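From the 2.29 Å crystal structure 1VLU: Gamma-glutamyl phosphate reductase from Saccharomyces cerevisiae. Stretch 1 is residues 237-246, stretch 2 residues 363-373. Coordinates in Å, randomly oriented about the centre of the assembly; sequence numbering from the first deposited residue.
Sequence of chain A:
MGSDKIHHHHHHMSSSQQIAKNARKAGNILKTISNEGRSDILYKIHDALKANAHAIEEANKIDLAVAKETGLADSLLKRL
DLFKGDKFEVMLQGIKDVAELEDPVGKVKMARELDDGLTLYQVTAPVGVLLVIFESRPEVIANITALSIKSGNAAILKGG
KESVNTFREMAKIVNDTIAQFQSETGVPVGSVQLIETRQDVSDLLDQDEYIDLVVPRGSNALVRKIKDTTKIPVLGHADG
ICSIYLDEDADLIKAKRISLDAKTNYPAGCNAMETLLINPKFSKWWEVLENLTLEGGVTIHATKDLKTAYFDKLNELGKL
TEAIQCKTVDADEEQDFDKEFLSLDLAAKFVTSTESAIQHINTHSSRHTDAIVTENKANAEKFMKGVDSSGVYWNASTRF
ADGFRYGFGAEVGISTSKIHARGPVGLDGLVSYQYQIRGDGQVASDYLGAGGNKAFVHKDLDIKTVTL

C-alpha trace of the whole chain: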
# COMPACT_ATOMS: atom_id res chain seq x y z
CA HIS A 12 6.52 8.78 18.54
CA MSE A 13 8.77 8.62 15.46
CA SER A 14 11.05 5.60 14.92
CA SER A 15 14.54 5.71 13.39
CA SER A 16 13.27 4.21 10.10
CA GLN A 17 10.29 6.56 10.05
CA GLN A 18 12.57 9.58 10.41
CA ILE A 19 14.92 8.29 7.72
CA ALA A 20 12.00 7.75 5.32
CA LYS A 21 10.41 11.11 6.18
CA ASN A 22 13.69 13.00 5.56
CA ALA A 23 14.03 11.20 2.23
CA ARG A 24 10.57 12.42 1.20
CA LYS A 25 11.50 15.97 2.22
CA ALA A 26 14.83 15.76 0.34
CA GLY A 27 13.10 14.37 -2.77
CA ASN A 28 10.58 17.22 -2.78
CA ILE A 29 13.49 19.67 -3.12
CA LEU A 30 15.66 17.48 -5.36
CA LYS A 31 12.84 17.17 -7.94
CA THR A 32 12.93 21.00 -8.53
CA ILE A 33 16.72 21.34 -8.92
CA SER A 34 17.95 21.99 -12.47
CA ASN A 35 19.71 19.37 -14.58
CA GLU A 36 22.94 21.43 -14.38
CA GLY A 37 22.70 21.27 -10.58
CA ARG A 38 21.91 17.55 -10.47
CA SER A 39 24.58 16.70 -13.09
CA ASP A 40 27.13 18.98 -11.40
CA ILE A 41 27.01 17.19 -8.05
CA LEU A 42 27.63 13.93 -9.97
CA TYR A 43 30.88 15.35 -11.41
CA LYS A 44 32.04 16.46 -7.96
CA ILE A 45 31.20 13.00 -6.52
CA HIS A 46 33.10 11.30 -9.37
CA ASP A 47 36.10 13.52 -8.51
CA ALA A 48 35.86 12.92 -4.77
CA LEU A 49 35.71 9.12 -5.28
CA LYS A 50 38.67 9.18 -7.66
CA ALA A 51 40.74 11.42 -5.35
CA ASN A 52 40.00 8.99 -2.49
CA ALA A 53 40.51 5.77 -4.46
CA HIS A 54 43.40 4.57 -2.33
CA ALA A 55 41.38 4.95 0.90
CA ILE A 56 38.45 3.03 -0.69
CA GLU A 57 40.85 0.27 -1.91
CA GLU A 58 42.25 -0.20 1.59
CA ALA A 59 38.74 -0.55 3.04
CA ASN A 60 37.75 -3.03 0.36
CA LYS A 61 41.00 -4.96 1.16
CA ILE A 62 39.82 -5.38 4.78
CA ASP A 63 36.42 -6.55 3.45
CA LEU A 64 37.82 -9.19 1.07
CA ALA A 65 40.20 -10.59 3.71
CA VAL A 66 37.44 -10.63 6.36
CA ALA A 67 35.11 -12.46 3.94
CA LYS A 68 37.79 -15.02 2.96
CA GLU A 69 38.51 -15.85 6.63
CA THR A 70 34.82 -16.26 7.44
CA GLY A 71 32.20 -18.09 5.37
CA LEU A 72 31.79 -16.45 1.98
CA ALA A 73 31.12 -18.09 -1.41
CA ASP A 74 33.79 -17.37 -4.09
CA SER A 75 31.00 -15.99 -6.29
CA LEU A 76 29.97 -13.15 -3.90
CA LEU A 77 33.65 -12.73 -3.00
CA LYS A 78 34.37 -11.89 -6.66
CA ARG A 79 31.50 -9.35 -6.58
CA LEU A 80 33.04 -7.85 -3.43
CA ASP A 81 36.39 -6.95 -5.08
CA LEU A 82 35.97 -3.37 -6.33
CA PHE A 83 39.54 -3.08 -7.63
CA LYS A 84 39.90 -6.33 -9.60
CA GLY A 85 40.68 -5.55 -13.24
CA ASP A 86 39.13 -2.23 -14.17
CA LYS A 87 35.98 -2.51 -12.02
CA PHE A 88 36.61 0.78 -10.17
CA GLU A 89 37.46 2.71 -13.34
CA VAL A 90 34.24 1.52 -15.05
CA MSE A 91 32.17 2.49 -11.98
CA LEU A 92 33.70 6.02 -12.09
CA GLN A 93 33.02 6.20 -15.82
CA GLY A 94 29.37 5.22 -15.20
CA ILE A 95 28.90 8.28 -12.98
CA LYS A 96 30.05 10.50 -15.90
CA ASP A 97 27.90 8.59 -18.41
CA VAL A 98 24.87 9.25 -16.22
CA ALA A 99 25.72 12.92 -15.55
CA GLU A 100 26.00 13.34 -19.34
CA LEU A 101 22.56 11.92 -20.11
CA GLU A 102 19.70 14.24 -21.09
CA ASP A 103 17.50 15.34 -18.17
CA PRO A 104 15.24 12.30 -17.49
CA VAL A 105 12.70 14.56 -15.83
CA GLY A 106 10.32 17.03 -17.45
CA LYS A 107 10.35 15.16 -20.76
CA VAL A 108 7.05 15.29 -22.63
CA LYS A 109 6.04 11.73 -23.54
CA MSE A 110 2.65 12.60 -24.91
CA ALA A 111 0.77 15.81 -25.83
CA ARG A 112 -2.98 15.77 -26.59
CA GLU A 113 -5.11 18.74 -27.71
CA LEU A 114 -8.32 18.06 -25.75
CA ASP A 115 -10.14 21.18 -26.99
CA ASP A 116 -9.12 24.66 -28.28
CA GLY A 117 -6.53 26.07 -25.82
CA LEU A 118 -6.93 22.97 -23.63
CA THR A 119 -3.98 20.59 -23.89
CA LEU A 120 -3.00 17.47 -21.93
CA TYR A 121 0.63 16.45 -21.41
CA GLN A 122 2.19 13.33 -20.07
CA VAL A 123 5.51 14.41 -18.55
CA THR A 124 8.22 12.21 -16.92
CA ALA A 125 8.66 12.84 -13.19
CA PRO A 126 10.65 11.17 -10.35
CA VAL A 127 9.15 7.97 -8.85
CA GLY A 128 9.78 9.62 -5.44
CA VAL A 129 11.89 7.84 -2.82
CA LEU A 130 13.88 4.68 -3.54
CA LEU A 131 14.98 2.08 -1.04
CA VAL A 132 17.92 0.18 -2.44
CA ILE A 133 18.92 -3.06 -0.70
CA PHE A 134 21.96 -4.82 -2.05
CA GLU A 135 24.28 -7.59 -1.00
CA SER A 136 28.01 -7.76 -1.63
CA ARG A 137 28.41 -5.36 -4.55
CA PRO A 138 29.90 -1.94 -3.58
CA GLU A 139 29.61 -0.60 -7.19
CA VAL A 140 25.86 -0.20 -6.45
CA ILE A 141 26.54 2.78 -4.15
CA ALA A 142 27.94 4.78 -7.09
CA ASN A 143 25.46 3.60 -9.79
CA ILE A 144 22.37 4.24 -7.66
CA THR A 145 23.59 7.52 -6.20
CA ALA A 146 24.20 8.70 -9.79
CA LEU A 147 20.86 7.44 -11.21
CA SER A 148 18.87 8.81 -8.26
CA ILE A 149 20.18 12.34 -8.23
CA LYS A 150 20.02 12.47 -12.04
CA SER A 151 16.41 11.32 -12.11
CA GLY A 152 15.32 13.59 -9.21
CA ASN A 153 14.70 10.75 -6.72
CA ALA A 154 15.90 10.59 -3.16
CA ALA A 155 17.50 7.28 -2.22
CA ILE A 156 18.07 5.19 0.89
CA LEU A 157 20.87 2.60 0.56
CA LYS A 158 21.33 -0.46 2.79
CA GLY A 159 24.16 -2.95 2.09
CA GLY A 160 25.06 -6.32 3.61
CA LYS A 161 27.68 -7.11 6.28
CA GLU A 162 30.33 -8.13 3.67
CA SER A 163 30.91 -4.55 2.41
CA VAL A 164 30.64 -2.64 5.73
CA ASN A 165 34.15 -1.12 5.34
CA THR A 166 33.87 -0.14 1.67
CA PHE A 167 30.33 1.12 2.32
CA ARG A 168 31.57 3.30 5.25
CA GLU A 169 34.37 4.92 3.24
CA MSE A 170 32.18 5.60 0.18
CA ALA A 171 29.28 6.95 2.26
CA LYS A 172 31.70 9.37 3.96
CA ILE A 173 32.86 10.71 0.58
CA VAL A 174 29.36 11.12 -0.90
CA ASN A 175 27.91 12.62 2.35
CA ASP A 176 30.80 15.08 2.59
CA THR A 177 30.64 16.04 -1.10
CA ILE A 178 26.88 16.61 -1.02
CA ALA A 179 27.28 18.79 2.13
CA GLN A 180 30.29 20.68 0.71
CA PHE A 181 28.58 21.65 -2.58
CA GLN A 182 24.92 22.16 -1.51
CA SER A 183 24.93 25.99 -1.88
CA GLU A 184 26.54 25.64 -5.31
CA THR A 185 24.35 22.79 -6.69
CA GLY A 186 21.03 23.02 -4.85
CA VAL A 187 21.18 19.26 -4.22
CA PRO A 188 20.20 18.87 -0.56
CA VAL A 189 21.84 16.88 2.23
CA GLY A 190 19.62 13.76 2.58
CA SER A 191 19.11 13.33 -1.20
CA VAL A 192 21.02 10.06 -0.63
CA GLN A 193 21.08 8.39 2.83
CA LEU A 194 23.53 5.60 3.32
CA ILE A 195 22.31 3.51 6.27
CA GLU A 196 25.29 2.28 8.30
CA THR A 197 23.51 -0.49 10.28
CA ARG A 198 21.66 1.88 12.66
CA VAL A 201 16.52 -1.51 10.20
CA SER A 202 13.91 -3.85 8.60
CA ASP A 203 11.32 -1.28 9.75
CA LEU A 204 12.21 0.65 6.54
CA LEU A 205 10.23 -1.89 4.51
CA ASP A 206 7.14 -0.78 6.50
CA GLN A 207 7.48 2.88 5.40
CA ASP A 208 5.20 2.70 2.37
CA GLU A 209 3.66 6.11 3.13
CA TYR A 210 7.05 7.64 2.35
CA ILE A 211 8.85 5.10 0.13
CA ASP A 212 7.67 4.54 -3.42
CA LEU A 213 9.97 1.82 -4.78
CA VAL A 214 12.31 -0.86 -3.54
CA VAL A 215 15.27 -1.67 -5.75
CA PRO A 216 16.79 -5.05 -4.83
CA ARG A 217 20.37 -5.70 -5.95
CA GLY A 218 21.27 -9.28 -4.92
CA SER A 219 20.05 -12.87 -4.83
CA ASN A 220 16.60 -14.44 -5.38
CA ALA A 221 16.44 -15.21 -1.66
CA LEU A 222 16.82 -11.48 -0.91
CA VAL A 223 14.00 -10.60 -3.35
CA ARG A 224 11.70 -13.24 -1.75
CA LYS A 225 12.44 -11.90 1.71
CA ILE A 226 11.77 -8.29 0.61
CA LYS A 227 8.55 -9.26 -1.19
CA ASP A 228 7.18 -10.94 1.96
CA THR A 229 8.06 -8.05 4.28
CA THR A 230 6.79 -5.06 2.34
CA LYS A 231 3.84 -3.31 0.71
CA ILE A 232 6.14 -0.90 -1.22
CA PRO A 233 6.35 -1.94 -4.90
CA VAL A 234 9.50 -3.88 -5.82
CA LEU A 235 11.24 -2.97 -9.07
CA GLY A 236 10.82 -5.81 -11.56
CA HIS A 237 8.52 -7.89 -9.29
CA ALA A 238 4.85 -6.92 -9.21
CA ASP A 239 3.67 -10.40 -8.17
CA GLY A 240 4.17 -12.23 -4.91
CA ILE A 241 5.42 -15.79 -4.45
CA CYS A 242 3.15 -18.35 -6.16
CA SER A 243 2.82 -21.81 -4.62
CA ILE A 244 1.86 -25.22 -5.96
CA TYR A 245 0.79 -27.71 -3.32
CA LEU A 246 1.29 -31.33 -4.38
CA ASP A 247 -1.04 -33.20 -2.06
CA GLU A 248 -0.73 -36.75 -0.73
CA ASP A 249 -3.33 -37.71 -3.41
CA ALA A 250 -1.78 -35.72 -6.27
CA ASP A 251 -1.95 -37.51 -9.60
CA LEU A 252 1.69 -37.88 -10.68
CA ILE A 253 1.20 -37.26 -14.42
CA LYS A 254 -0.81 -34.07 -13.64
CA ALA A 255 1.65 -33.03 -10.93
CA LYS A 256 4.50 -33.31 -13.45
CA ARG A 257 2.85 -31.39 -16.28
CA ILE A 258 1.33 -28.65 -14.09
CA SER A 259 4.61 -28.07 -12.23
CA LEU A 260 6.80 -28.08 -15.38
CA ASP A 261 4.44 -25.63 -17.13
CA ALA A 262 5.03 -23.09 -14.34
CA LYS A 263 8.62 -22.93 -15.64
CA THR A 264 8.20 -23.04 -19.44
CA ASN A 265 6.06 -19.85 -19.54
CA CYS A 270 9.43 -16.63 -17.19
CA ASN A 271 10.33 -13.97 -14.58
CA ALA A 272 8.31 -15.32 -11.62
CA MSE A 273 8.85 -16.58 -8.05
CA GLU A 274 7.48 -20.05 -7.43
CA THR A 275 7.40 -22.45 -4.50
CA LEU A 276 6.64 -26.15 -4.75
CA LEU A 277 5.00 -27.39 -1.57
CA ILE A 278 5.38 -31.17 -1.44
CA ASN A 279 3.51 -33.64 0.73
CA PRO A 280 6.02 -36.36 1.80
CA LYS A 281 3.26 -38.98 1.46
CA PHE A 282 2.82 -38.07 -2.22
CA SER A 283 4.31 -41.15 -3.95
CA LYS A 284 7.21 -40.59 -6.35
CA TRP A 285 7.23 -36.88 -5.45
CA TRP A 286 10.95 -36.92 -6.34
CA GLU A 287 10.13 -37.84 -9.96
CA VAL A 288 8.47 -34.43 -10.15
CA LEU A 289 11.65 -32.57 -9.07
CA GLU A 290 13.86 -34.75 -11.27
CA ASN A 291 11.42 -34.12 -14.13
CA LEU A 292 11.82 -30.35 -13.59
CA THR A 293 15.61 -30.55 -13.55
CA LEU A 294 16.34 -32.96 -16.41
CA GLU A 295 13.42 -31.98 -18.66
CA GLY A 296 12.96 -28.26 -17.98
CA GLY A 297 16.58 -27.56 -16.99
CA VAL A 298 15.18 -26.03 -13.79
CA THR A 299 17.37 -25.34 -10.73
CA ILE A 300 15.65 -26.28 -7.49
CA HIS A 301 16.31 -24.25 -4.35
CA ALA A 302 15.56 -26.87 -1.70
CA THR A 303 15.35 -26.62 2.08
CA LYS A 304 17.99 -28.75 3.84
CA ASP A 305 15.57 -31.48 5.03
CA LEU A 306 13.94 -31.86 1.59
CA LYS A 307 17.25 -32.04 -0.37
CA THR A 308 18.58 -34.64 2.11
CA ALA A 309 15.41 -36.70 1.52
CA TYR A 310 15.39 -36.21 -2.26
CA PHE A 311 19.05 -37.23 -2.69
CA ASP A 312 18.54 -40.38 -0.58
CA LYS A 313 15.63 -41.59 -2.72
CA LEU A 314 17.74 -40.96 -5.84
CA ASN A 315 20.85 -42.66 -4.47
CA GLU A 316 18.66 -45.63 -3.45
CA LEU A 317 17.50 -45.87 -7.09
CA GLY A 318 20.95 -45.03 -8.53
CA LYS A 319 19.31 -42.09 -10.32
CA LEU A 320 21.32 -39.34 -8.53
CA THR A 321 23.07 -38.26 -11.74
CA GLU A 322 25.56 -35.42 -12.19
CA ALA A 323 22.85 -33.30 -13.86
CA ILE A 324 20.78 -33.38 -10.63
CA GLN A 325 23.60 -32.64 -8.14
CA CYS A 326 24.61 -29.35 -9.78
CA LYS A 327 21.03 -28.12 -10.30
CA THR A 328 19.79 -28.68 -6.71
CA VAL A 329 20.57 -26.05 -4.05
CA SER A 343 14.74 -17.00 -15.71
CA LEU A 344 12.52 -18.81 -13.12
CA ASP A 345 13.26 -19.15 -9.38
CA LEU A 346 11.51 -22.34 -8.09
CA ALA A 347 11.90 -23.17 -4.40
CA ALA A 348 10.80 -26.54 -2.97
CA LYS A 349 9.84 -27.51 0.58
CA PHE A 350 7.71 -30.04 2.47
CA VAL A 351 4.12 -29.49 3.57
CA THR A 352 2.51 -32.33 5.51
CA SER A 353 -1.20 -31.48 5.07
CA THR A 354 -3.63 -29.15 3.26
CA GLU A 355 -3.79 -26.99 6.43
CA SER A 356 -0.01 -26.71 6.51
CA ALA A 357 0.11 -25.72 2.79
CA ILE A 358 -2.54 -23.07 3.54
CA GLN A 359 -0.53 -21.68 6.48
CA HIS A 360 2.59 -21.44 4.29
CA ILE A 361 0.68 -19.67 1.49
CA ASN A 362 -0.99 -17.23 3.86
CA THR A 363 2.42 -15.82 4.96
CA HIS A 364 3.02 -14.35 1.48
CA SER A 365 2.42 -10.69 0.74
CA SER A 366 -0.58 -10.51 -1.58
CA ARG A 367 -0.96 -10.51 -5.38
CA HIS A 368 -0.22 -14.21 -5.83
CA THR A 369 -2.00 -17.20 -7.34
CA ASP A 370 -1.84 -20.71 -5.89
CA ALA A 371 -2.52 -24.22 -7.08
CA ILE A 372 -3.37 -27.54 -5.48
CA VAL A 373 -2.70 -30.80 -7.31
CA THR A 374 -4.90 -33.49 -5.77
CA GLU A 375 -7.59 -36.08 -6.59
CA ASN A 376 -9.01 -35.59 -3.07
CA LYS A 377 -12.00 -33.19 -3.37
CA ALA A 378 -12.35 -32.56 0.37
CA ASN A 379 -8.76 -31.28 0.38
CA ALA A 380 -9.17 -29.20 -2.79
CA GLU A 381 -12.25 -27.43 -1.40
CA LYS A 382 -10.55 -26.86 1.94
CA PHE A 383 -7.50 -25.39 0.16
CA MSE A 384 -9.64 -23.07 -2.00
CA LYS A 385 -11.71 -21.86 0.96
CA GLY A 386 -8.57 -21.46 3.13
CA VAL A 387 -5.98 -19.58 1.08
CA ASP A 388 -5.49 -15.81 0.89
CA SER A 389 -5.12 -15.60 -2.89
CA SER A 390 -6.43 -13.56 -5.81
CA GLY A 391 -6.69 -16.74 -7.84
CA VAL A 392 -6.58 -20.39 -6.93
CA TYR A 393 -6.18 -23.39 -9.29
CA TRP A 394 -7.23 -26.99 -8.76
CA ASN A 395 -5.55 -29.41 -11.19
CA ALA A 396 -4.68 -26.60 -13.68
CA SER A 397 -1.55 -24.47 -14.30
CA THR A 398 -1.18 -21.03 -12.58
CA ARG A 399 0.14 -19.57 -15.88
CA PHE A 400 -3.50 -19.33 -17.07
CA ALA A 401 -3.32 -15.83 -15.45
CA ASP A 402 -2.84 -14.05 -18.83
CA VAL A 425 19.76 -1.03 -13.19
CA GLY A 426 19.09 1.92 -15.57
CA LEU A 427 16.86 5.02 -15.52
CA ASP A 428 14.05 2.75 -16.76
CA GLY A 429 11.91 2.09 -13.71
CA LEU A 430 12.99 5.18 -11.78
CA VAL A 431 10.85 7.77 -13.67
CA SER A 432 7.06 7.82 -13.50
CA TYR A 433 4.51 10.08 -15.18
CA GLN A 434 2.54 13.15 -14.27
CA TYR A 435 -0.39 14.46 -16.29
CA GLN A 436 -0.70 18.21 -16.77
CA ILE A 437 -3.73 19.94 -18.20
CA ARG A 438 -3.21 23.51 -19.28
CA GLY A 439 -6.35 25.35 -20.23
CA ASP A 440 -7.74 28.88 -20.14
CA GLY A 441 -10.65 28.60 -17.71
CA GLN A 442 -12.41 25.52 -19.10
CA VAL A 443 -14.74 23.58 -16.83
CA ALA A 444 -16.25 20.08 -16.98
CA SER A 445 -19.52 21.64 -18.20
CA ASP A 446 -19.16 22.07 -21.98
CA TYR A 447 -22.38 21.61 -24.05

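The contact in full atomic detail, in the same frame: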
# COMPACT_ATOMS: atom_id res chain seq x y z
N HIS A 237 9.21 -6.79 -9.99
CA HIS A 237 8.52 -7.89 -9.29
C HIS A 237 7.17 -7.45 -8.76
O HIS A 237 7.03 -7.20 -7.56
CB HIS A 237 9.36 -8.43 -8.11
CG HIS A 237 10.65 -9.07 -8.54
ND1 HIS A 237 11.86 -8.41 -8.50
CD2 HIS A 237 10.90 -10.30 -9.06
CE1 HIS A 237 12.81 -9.21 -8.96
NE2 HIS A 237 12.25 -10.36 -9.31
N ALA A 238 6.18 -7.35 -9.64
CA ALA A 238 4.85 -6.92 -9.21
C ALA A 238 4.10 -8.01 -8.45
O ALA A 238 3.29 -7.72 -7.57
CB ALA A 238 4.02 -6.44 -10.41
N ASP A 239 4.38 -9.27 -8.79
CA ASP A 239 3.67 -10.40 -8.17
C ASP A 239 4.41 -11.00 -7.00
O ASP A 239 5.65 -11.01 -6.95
CB ASP A 239 3.39 -11.49 -9.21
CG ASP A 239 2.30 -11.08 -10.20
OD1 ASP A 239 1.15 -10.83 -9.77
OD2 ASP A 239 2.61 -11.01 -11.42
N GLY A 240 3.63 -11.49 -6.04
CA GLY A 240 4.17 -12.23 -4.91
C GLY A 240 4.58 -13.65 -5.27
O GLY A 240 4.46 -14.08 -6.43
N ILE A 241 5.06 -14.39 -4.28
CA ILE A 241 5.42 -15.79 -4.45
C ILE A 241 4.18 -16.65 -4.69
O ILE A 241 3.23 -16.62 -3.89
CB ILE A 241 6.21 -16.32 -3.24
CG1 ILE A 241 7.47 -15.47 -3.00
CG2 ILE A 241 6.54 -17.81 -3.42
CD1 ILE A 241 8.01 -15.56 -1.59
N CYS A 242 4.20 -17.42 -5.79
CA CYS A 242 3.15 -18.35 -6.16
C CYS A 242 3.49 -19.79 -5.81
O CYS A 242 4.56 -20.27 -6.14
CB CYS A 242 2.87 -18.26 -7.66
SG CYS A 242 2.35 -16.59 -8.14
N SER A 243 2.58 -20.47 -5.13
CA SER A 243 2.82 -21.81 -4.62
C SER A 243 1.99 -22.88 -5.33
O SER A 243 0.86 -22.65 -5.72
CB SER A 243 2.55 -21.86 -3.12
OG SER A 243 3.36 -20.93 -2.42
N ILE A 244 2.59 -24.04 -5.52
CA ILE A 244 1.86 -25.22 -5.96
C ILE A 244 1.97 -26.25 -4.84
O ILE A 244 3.07 -26.64 -4.46
CB ILE A 244 2.39 -25.78 -7.30
CG1 ILE A 244 2.47 -24.67 -8.36
CG2 ILE A 244 1.51 -26.94 -7.78
CD1 ILE A 244 3.33 -25.02 -9.59
N TYR A 245 0.82 -26.63 -4.29
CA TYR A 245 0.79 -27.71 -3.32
C TYR A 245 0.47 -29.05 -3.98
O TYR A 245 -0.60 -29.23 -4.56
CB TYR A 245 -0.20 -27.40 -2.21
CG TYR A 245 -0.41 -28.55 -1.23
CD1 TYR A 245 0.67 -29.14 -0.57
CD2 TYR A 245 -1.69 -29.03 -0.96
CE1 TYR A 245 0.48 -30.17 0.32
CE2 TYR A 245 -1.89 -30.05 -0.07
CZ TYR A 245 -0.80 -30.63 0.57
OH TYR A 245 -1.01 -31.66 1.47
N LEU A 246 1.42 -29.96 -3.89
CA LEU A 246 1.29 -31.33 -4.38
C LEU A 246 0.89 -32.23 -3.23
O LEU A 246 1.72 -32.66 -2.44
CB LEU A 246 2.61 -31.79 -5.00
CG LEU A 246 3.20 -30.91 -6.10
CD1 LEU A 246 4.43 -31.56 -6.69
CD2 LEU A 246 2.17 -30.65 -7.18
N THR A 363 1.33 -16.68 4.47
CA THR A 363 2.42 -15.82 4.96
C THR A 363 2.99 -14.93 3.84
O THR A 363 3.82 -14.05 4.11
CB THR A 363 3.57 -16.62 5.57
OG1 THR A 363 4.19 -17.41 4.56
CG2 THR A 363 3.10 -17.52 6.71
N HIS A 364 2.56 -15.15 2.60
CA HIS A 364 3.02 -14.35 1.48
C HIS A 364 2.22 -13.08 1.29
O HIS A 364 0.99 -13.08 1.34
CB HIS A 364 3.08 -15.16 0.19
CG HIS A 364 3.97 -16.36 0.28
ND1 HIS A 364 5.30 -16.26 0.61
CD2 HIS A 364 3.71 -17.68 0.14
CE1 HIS A 364 5.83 -17.48 0.66
NE2 HIS A 364 4.88 -18.35 0.37
N SER A 365 2.96 -11.99 1.10
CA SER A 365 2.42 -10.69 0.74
C SER A 365 1.63 -10.84 -0.55
O SER A 365 2.09 -11.49 -1.50
CB SER A 365 3.56 -9.70 0.53
OG SER A 365 3.35 -8.52 1.28
N SER A 366 0.45 -10.22 -0.58
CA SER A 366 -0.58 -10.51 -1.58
C SER A 366 -0.23 -10.12 -3.02
O SER A 366 0.81 -9.51 -3.30
CB SER A 366 -1.94 -9.94 -1.16
OG SER A 366 -2.01 -8.53 -1.37
N ARG A 367 -1.16 -10.46 -3.92
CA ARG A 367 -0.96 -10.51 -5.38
C ARG A 367 -0.18 -11.77 -5.74
O ARG A 367 0.90 -11.70 -6.33
CB ARG A 367 -0.29 -9.24 -5.93
N HIS A 368 -0.74 -12.92 -5.37
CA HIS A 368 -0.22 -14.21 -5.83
C HIS A 368 -1.35 -15.19 -6.13
O HIS A 368 -2.43 -15.13 -5.54
CB HIS A 368 0.78 -14.80 -4.83
CG HIS A 368 0.25 -14.91 -3.44
ND1 HIS A 368 -0.61 -15.92 -3.05
CD2 HIS A 368 0.45 -14.14 -2.35
CE1 HIS A 368 -0.93 -15.75 -1.78
NE2 HIS A 368 -0.30 -14.67 -1.33
N THR A 369 -1.10 -16.08 -7.08
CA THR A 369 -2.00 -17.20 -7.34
C THR A 369 -1.40 -18.48 -6.78
O THR A 369 -0.18 -18.58 -6.60
CB THR A 369 -2.27 -17.38 -8.83
OG1 THR A 369 -1.02 -17.39 -9.53
CG2 THR A 369 -3.15 -16.25 -9.35
N ASP A 370 -2.26 -19.46 -6.50
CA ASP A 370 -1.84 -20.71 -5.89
C ASP A 370 -2.59 -21.90 -6.44
O ASP A 370 -3.75 -21.78 -6.80
CB ASP A 370 -2.03 -20.63 -4.38
CG ASP A 370 -1.26 -19.48 -3.78
OD1 ASP A 370 -0.01 -19.55 -3.74
OD2 ASP A 370 -1.90 -18.49 -3.38
N ALA A 371 -1.93 -23.05 -6.49
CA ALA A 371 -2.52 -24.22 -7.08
C ALA A 371 -2.43 -25.40 -6.12
O ALA A 371 -1.46 -25.52 -5.37
CB ALA A 371 -1.83 -24.55 -8.39
N ILE A 372 -3.45 -26.25 -6.14
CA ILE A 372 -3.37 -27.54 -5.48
C ILE A 372 -3.50 -28.63 -6.53
O ILE A 372 -4.38 -28.57 -7.39
CB ILE A 372 -4.40 -27.70 -4.31
CG1 ILE A 372 -4.25 -29.08 -3.64
CG2 ILE A 372 -5.88 -27.40 -4.78
CD1 ILE A 372 -5.05 -29.27 -2.34
N VAL A 373 -2.60 -29.61 -6.47
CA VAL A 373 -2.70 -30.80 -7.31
C VAL A 373 -3.13 -31.94 -6.38
O VAL A 373 -2.39 -32.34 -5.48
CB VAL A 373 -1.36 -31.11 -8.03
CG1 VAL A 373 -1.54 -32.22 -9.03
CG2 VAL A 373 -0.83 -29.85 -8.73
O HOH W 1 4.89 -12.88 -1.73
O HOH W 2 2.00 -18.38 -2.39
O HOH W 3 4.25 -20.81 0.09

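Strands 242-246 and 369-373 run parallel, their axes 10° apart and 4.6 Å at closest approach. The ladder is regular at its C-terminal end: Ala 371 N donates to Ser 243 O (2.9 Å), Tyr 245 N to Ala 371 O (2.8 Å) and Val 373 N to Tyr 245 O (2.8 Å). As in any extended strand, successive side chains fall on alternate faces. On one face Ile 244 (m, t) directs CG2 to Val 373 CG2 (3.9 Å), and Leu 246, also m, t, brings CD2 within 3.5 Å of that same methyl. On the other face the t rotamers of Tyr 245 and Ile 372 bring CD1 of Ile 372 to the edge of the tyrosine ring, 3.6 Å from Tyr 245 CD2.

Farther toward the N-terminal ends, side chains and water join the bonding. With chi1 at m, the carboxylate of Asp 370 comes near the partner strand, where OD1 accepts from Ser 243 N (3.1 Å); its OD2 accepts from His 368 ND1 (2.9 Å), with that histidine in p. A water bridges Asp 370 OD1, Ile 241 O and Ser 243 OG; another links Ser 243 OG to His 364 NE2. Ile 241 lays CB over the His 364 ring, 4.0 Å from its centroid. Gly 240 N donates to Arg 367 O (2.8 Å); a CB on this glycine would clash with Ser 365 O.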